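Local atomic coordinates of polyhedrin (Uranotaenia sapphirina cypovirus, PDB entry 4ZQX), a protein that forms the micrometre-sized protein crystals, or polyhedra, that encase and protect cypovirus particles, and binds ATP in the crystal. Residues G53-K56 against S57-M61; S71-E74 against L75-I79; P215-Y218 against A219-S223. All blocks are in the same frame, centred on the assembly; numbering follows the deposited sequence.

Contact 1: G53-K56 against S57-M61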
loop_
_atom_site.group_PDB
_atom_site.type_symbol
_atom_site.label_atom_id
_atom_site.label_comp_id
_atom_site.label_asym_id
_atom_site.label_seq_id
_atom_site.Cartn_x
_atom_site.Cartn_y
_atom_site.Cartn_z
ATOM N N GLY A 53 -2.570 -5.186 -9.025
ATOM C CA GLY A 53 -3.471 -4.073 -9.255
ATOM C C GLY A 53 -4.686 -4.235 -8.366
ATOM O O GLY A 53 -5.569 -5.032 -8.659
ATOM N N VAL A 54 -4.701 -3.509 -7.254
ATOM C CA VAL A 54 -5.716 -3.692 -6.217
ATOM C C VAL A 54 -6.431 -2.379 -6.038
ATOM O O VAL A 54 -5.804 -1.383 -5.676
ATOM C CB VAL A 54 -5.071 -4.108 -4.870
ATOM C CG1 VAL A 54 -6.142 -4.266 -3.783
ATOM C CG2 VAL A 54 -4.252 -5.389 -5.059
ATOM N N ILE A 55 -7.741 -2.388 -6.300
ATOM C CA ILE A 55 -8.556 -1.181 -6.264
ATOM C C ILE A 55 -9.788 -1.397 -5.388
ATOM O O ILE A 55 -10.561 -2.332 -5.604
ATOM C CB ILE A 55 -9.005 -0.762 -7.686
ATOM C CG1 ILE A 55 -7.788 -0.605 -8.609
ATOM C CG2 ILE A 55 -9.793 0.551 -7.627
ATOM C CD1 ILE A 55 -8.117 -0.263 -10.057
ATOM N N LYS A 56 -9.962 -0.517 -4.405
ATOM C CA LYS A 56 -11.123 -0.538 -3.530
ATOM C C LYS A 56 -12.361 -0.061 -4.279
ATOM O O LYS A 56 -12.278 0.713 -5.240
ATOM C CB LYS A 56 -10.879 0.389 -2.338
ATOM C CG LYS A 56 -9.702 -0.043 -1.472
ATOM C CD LYS A 56 -9.233 1.030 -0.498
ATOM C CE LYS A 56 -10.256 1.347 0.563
ATOM N NZ LYS A 56 -9.714 2.291 1.586
ATOM N N SER A 57 -13.525 -0.486 -3.826
ATOM C CA SER A 57 -14.754 -0.038 -4.465
ATOM C C SER A 57 -14.916 1.492 -4.391
ATOM O O SER A 57 -15.454 2.107 -5.307
ATOM C CB SER A 57 -15.948 -0.736 -3.826
ATOM O OG SER A 57 -16.014 -0.430 -2.449
ATOM N N SER A 58 -14.449 2.109 -3.309
ATOM C CA SER A 58 -14.538 3.573 -3.165
ATOM C C SER A 58 -13.666 4.328 -4.188
ATOM O O SER A 58 -13.983 5.450 -4.586
ATOM C CB SER A 58 -14.178 4.017 -1.731
ATOM O OG SER A 58 -12.836 3.702 -1.400
ATOM N N GLU A 59 -12.581 3.701 -4.619
ATOM C CA GLU A 59 -11.674 4.305 -5.581
ATOM C C GLU A 59 -12.225 4.209 -7.000
ATOM O O GLU A 59 -11.833 4.974 -7.876
ATOM C CB GLU A 59 -10.290 3.624 -5.505
ATOM C CG GLU A 59 -9.516 3.955 -4.236
ATOM C CD GLU A 59 -8.283 3.072 -4.016
ATOM O OE1 GLU A 59 -8.305 1.875 -4.365
ATOM O OE2 GLU A 59 -7.291 3.588 -3.470
ATOM N N LEU A 60 -13.131 3.260 -7.222
ATOM C CA LEU A 60 -13.664 3.005 -8.558
ATOM C C LEU A 60 -14.888 3.838 -8.872
ATOM O O LEU A 60 -15.355 3.840 -10.007
ATOM C CB LEU A 60 -14.043 1.527 -8.716
ATOM C CG LEU A 60 -13.091 0.572 -9.428
ATOM C CD1 LEU A 60 -13.774 -0.782 -9.578
ATOM C CD2 LEU A 60 -12.635 1.108 -10.776
ATOM N N MET A 61 -15.429 4.537 -7.881
ATOM C CA MET A 61 -16.554 5.429 -8.137
ATOM C C MET A 61 -16.050 6.679 -8.854
ATOM O O MET A 61 -14.920 7.104 -8.632
ATOM C CB MET A 61 -17.210 5.843 -6.819
ATOM C CG MET A 61 -17.675 4.692 -5.961
ATOM S SD MET A 61 -19.149 3.919 -6.621
ATOM C CE MET A 61 -20.365 5.029 -5.939
HETATM O O HOH W 1 -6.444 0.017 -3.017
#

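Contact 2: S71-E74 against L75-I79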
loop_
_atom_site.group_PDB
_atom_site.type_symbol
_atom_site.label_atom_id
_atom_site.label_comp_id
_atom_site.label_asym_id
_atom_site.label_seq_id
_atom_site.Cartn_x
_atom_site.Cartn_y
_atom_site.Cartn_z
ATOM N N SER A 71 -14.970 12.640 -0.620
ATOM C CA SER A 71 -14.189 11.884 0.354
ATOM C C SER A 71 -14.537 10.386 0.351
ATOM O O SER A 71 -15.614 9.984 -0.111
ATOM C CB SER A 71 -14.443 12.451 1.743
ATOM O OG SER A 71 -15.757 12.132 2.142
ATOM N N GLU A 72 -13.626 9.562 0.876
ATOM C CA GLU A 72 -13.895 8.132 1.017
ATOM C C GLU A 72 -15.124 7.901 1.889
ATOM O O GLU A 72 -15.891 6.991 1.640
ATOM C CB GLU A 72 -12.689 7.381 1.586
ATOM C CG GLU A 72 -12.924 5.877 1.677
ATOM C CD GLU A 72 -11.723 5.087 2.143
ATOM O OE1 GLU A 72 -10.758 5.681 2.677
ATOM O OE2 GLU A 72 -11.759 3.851 1.980
ATOM N N TYR A 73 -15.302 8.727 2.906
ATOM C CA TYR A 73 -16.455 8.622 3.802
ATOM C C TYR A 73 -17.778 8.715 3.033
ATOM O O TYR A 73 -18.673 7.872 3.186
ATOM C CB TYR A 73 -16.377 9.741 4.854
ATOM C CG TYR A 73 -17.578 9.878 5.750
ATOM C CD1 TYR A 73 -17.829 8.957 6.751
ATOM C CD2 TYR A 73 -18.440 10.949 5.619
ATOM C CE1 TYR A 73 -18.907 9.092 7.588
ATOM C CE2 TYR A 73 -19.519 11.093 6.441
ATOM C CZ TYR A 73 -19.750 10.158 7.425
ATOM O OH TYR A 73 -20.833 10.291 8.255
ATOM N N GLU A 74 -17.901 9.742 2.204
ATOM C CA GLU A 74 -19.117 9.942 1.419
ATOM C C GLU A 74 -19.335 8.827 0.411
ATOM O O GLU A 74 -20.467 8.364 0.215
ATOM C CB GLU A 74 -19.024 11.233 0.618
ATOM C CG GLU A 74 -18.919 12.493 1.376
ATOM C CD GLU A 74 -18.657 13.624 0.404
ATOM O OE1 GLU A 74 -19.630 14.063 -0.234
ATOM O OE2 GLU A 74 -17.482 14.019 0.223
ATOM N N LEU A 75 -18.262 8.427 -0.269
ATOM C CA LEU A 75 -18.376 7.367 -1.271
ATOM C C LEU A 75 -18.749 6.024 -0.626
ATOM O O LEU A 75 -19.609 5.298 -1.128
ATOM C CB LEU A 75 -17.068 7.238 -2.051
ATOM C CG LEU A 75 -16.745 8.487 -2.883
ATOM C CD1 LEU A 75 -15.296 8.492 -3.350
ATOM C CD2 LEU A 75 -17.684 8.593 -4.083
ATOM N N GLN A 76 -18.098 5.689 0.482
ATOM C CA GLN A 76 -18.380 4.419 1.131
ATOM C C GLN A 76 -19.815 4.405 1.634
ATOM O O GLN A 76 -20.472 3.360 1.615
ATOM C CB GLN A 76 -17.420 4.148 2.281
ATOM C CG GLN A 76 -17.565 2.743 2.890
ATOM C CD GLN A 76 -17.271 1.638 1.891
ATOM O OE1 GLN A 76 -16.291 1.697 1.149
ATOM N NE2 GLN A 76 -18.124 0.624 1.867
ATOM N N ARG A 77 -20.321 5.562 2.054
ATOM C CA ARG A 77 -21.708 5.635 2.521
ATOM C C ARG A 77 -22.669 5.173 1.424
ATOM O O ARG A 77 -23.597 4.415 1.690
ATOM C CB ARG A 77 -22.054 7.059 2.977
ATOM C CG ARG A 77 -23.456 7.203 3.583
ATOM C CD ARG A 77 -23.624 8.569 4.219
ATOM N NE ARG A 77 -23.307 9.640 3.270
ATOM C CZ ARG A 77 -22.946 10.878 3.608
ATOM N NH1 ARG A 77 -22.850 11.226 4.888
ATOM N NH2 ARG A 77 -22.673 11.772 2.661
ATOM N N SER A 78 -22.418 5.595 0.185
ATOM C CA SER A 78 -23.279 5.222 -0.938
ATOM C C SER A 78 -23.144 3.747 -1.291
ATOM O O SER A 78 -24.132 3.064 -1.558
ATOM C CB SER A 78 -22.982 6.091 -2.171
ATOM O OG SER A 78 -23.330 7.447 -1.927
ATOM N N ILE A 79 -21.911 3.262 -1.279
ATOM C CA ILE A 79 -21.616 1.856 -1.553
ATOM C C ILE A 79 -22.302 0.910 -0.542
ATOM O O ILE A 79 -22.780 -0.170 -0.908
ATOM C CB ILE A 79 -20.080 1.644 -1.544
ATOM C CG1 ILE A 79 -19.477 2.301 -2.785
ATOM C CG2 ILE A 79 -19.705 0.152 -1.492
ATOM C CD1 ILE A 79 -17.967 2.510 -2.715
#

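Contact 3: P215-Y218 against A219-S223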
loop_
_atom_site.group_PDB
_atom_site.type_symbol
_atom_site.label_atom_id
_atom_site.label_comp_id
_atom_site.label_asym_id
_atom_site.label_seq_id
_atom_site.Cartn_x
_atom_site.Cartn_y
_atom_site.Cartn_z
ATOM N N PRO A 215 -11.668 10.813 -25.663
ATOM C CA PRO A 215 -10.610 11.390 -26.514
ATOM C C PRO A 215 -9.462 12.070 -25.735
ATOM O O PRO A 215 -8.305 11.999 -26.179
ATOM C CB PRO A 215 -11.373 12.377 -27.397
ATOM C CG PRO A 215 -12.758 11.754 -27.514
ATOM C CD PRO A 215 -13.021 11.139 -26.158
ATOM N N GLU A 216 -9.760 12.685 -24.588
ATOM C CA GLU A 216 -8.703 13.205 -23.713
ATOM C C GLU A 216 -7.777 12.084 -23.237
ATOM O O GLU A 216 -6.559 12.251 -23.195
ATOM C CB GLU A 216 -9.293 13.922 -22.485
ATOM C CG GLU A 216 -9.953 15.239 -22.776
ATOM C CD GLU A 216 -10.641 15.827 -21.548
ATOM O OE1 GLU A 216 -10.510 15.250 -20.445
ATOM O OE2 GLU A 216 -11.325 16.857 -21.695
ATOM N N LEU A 217 -8.357 10.941 -22.874
ATOM C CA LEU A 217 -7.572 9.768 -22.466
ATOM C C LEU A 217 -6.660 9.305 -23.601
ATOM O O LEU A 217 -5.482 8.990 -23.392
ATOM C CB LEU A 217 -8.514 8.625 -22.068
ATOM C CG LEU A 217 -7.910 7.254 -21.757
ATOM C CD1 LEU A 217 -7.191 7.276 -20.421
ATOM C CD2 LEU A 217 -9.024 6.210 -21.785
ATOM N N TYR A 218 -7.204 9.251 -24.806
ATOM C CA TYR A 218 -6.414 8.792 -25.951
ATOM C C TYR A 218 -5.269 9.758 -26.252
ATOM O O TYR A 218 -4.137 9.344 -26.496
ATOM C CB TYR A 218 -7.279 8.615 -27.212
ATOM C CG TYR A 218 -8.493 7.697 -27.060
ATOM C CD1 TYR A 218 -8.484 6.626 -26.174
ATOM C CD2 TYR A 218 -9.661 7.927 -27.795
ATOM C CE1 TYR A 218 -9.604 5.819 -26.013
ATOM C CE2 TYR A 218 -10.774 7.126 -27.642
ATOM C CZ TYR A 218 -10.744 6.068 -26.752
ATOM O OH TYR A 218 -11.859 5.257 -26.602
ATOM N N ALA A 219 -5.581 11.049 -26.236
ATOM C CA ALA A 219 -4.624 12.075 -26.623
ATOM C C ALA A 219 -3.523 12.283 -25.591
ATOM O O ALA A 219 -2.357 12.471 -25.956
ATOM C CB ALA A 219 -5.356 13.378 -26.894
ATOM N N TYR A 220 -3.862 12.229 -24.307
ATOM C CA TYR A 220 -2.921 12.634 -23.259
ATOM C C TYR A 220 -2.414 11.494 -22.376
ATOM O O TYR A 220 -1.532 11.714 -21.544
ATOM C CB TYR A 220 -3.538 13.768 -22.418
ATOM C CG TYR A 220 -3.915 14.935 -23.291
ATOM C CD1 TYR A 220 -3.020 15.434 -24.229
ATOM C CD2 TYR A 220 -5.190 15.481 -23.252
ATOM C CE1 TYR A 220 -3.369 16.482 -25.074
ATOM C CE2 TYR A 220 -5.552 16.528 -24.103
ATOM C CZ TYR A 220 -4.626 17.012 -25.009
ATOM O OH TYR A 220 -4.959 18.021 -25.859
ATOM N N HIS A 221 -2.925 10.282 -22.582
ATOM C CA HIS A 221 -2.361 9.094 -21.921
ATOM C C HIS A 221 -1.917 8.053 -22.957
ATOM O O HIS A 221 -0.709 7.810 -23.138
ATOM C CB HIS A 221 -3.386 8.476 -20.945
ATOM C CG HIS A 221 -2.841 7.385 -20.072
ATOM N ND1 HIS A 221 -2.089 6.329 -20.547
ATOM C CD2 HIS A 221 -2.983 7.170 -18.741
ATOM C CE1 HIS A 221 -1.779 5.524 -19.546
ATOM N NE2 HIS A 221 -2.308 6.011 -18.440
ATOM N N ALA A 222 -2.888 7.443 -23.627
ATOM C CA ALA A 222 -2.610 6.332 -24.550
ATOM C C ALA A 222 -1.523 6.665 -25.590
ATOM O O ALA A 222 -0.504 5.968 -25.661
ATOM C CB ALA A 222 -3.877 5.909 -25.238
ATOM N N SER A 223 -1.726 7.713 -26.392
ATOM C CA SER A 223 -0.759 8.048 -27.444
ATOM C C SER A 223 0.469 8.790 -26.927
ATOM O O SER A 223 1.456 8.933 -27.651
ATOM C CB SER A 223 -1.401 8.859 -28.584
ATOM O OG SER A 223 -1.826 10.131 -28.145
#

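Contact 1: G53-K56 against S57-M61
I55 and L60 make the tight, apolar part of this strand-to-helix turn: the CG2 branch of I55 sits 3.8 Å from L60 CG, the two side chains crossing at about a right angle. That branch lies anti to the I55 backbone N (the other, CG1, has chi1 -55°), which puts it within 3.8 Å of E59 CB as well. Branched aliphatics suit the place, because both residues are buried and pack further on I174 of strand 173-179 and F43 of strand 40-47.

The opposite character appears around E59 and K56, which are only partly buried. Here E59, extended beyond CG, reaches back to the strand end, and its OE1 takes the K56 N-H at 2.9 Å with a fairly straight N-H...O angle of 161°, the donor on the anti side of the carboxylate and 24° out of its plane. A water donates to E59 OE1 at 3.0 Å and to V54 O, tying the carboxylate to the strand. K56 O closes the turn more loosely, with weak bonds from E59 N and L60 N at 3.1 and 3.3 Å.

The K56 amine does not join this carboxylate: K56 NZ is 5.8 Å from E59 OE2. S57, a small polar residue, bonds through OG to P122 O. The chemistry implies a division of labour: E59 holds the K56 N-H at the start of the weakly bonded helix 57-60, whereas lysine's long chain carries K56 NZ to salt bridges with E72 of helix 72-83 and E206 of the second subunit.

Contact 2: S71-E74 against L75-I79
The Y73 ring and the R77 guanidinium, one helical turn apart, meet aslant: their planes are 67° apart and R77 NH1 approaches Y73 CE2 to 3.7 Å from an oblique direction. R77 reaches back over E74, with E74 CA over one face of the guanidinium and E74 CG 4.0 Å from R77 NH2. Two torsions bring it there: CG stands anti to the R77 backbone N, and the chain then bends at chi3 (54°). The Y73 ring, in turn, meets W210 of the second subunit edge-to-face. A large aromatic suits this position because it serves two neighbours, one within its own helix and one across the subunit boundary.

The helix start is fixed by a capping box. S71, the N-cap, accepts E74 N through OG at 3.2 Å, while E74 OE2 takes the S71 N-H at 3.0 Å, the donor coming from above the carboxylate plane. Serine and glutamate are the classic pair for this reciprocal exchange: the short serine keeps its OG close to the backbone, near the N-H of E74, and the longer glutamate reaches back to the N-H of S71. Ordinary helical bonds follow, L75 N to S71 O at 3.1 Å and Q76 N to E72 O at 2.8 Å. L75 CG also rests 3.3 Å from S71 O, and the buried L75 side chain packs on D63 and M70.

E72 is outside this pairing; its OE2 forms a salt bridge with K56 NZ. E74 OE1 and R77 NH2, 4.8 Å apart, are too far for a salt bridge, though the opposite charges probably attract. Chemically, then, E74 OE2 closes the first turn, where its negative charge would probably also suit the positive end of the helix dipole.

Contact 3: P215-Y218 against A219-S223
L217 O and Y218 O each receive two hydrogen bonds from the following residues. Both H221 N and A222 N point to L217 O at 3.0 Å, but differently: A222 N lies in the carbonyl plane, whereas H221 N stands above it. Y218 O is gripped by S223 N and S223 OG, both at 2.9 Å. The serine can do this because chi1 (66°) places OG between its backbone N and carbonyl carbon, turned back toward the preceding turn. The five-residue spacing of A222 N to L217 O and S223 N to Y218 O marks the wider, pi-type turn. Before it, the regular alpha pattern holds, as with A219 N to P215 O at 2.9 Å.

Side chains pack round this backbone. A219 CB rests 3.9 Å above the plane of the Y220 ring, over its centre, a place where a methyl fits snugly. L217 and H221 lie side by side and point the same way, with L217 CD1 4.0 Å from H221 CB; they cover F211 of strand 207-211 and S42 of strand 40-47.

Further out, the Y218 ring stacks on that of H237; the side chain of Y218 is about 12 Å from the bound ATP. Y220 OH bonds to H86 of the third subunit, while E216 OE1 takes the N-H of D212 just before the helix. In bonding terms, L217 O keeps its usual donor, H221 N, and adds A222 N. Y218 O, whose usual donor A222 N has gone to L217 O, is supplied instead by the N-H and hydroxyl of S223, directly after the wide turn, where serine can offer both.

Overall arrangement
The three contacts follow one another along the chain, each of them local. Contacts 1 and 2 are neighbours, centres 12 Å apart: the end of strand 50-55 with helix 57-60 packs on the start of helix 72-83, joined by the salt bridge between K56 NZ and E72 OE2. Contact 3 lies apart, its centre 22 Å from contact 1 and 29 Å from contact 2, on helix 214-225 beside the six-stranded sheet. The assembly of three chains draws on all of them: contacts 1 and 2 both touch the second subunit, whereas contact 3 reaches the third through Y220.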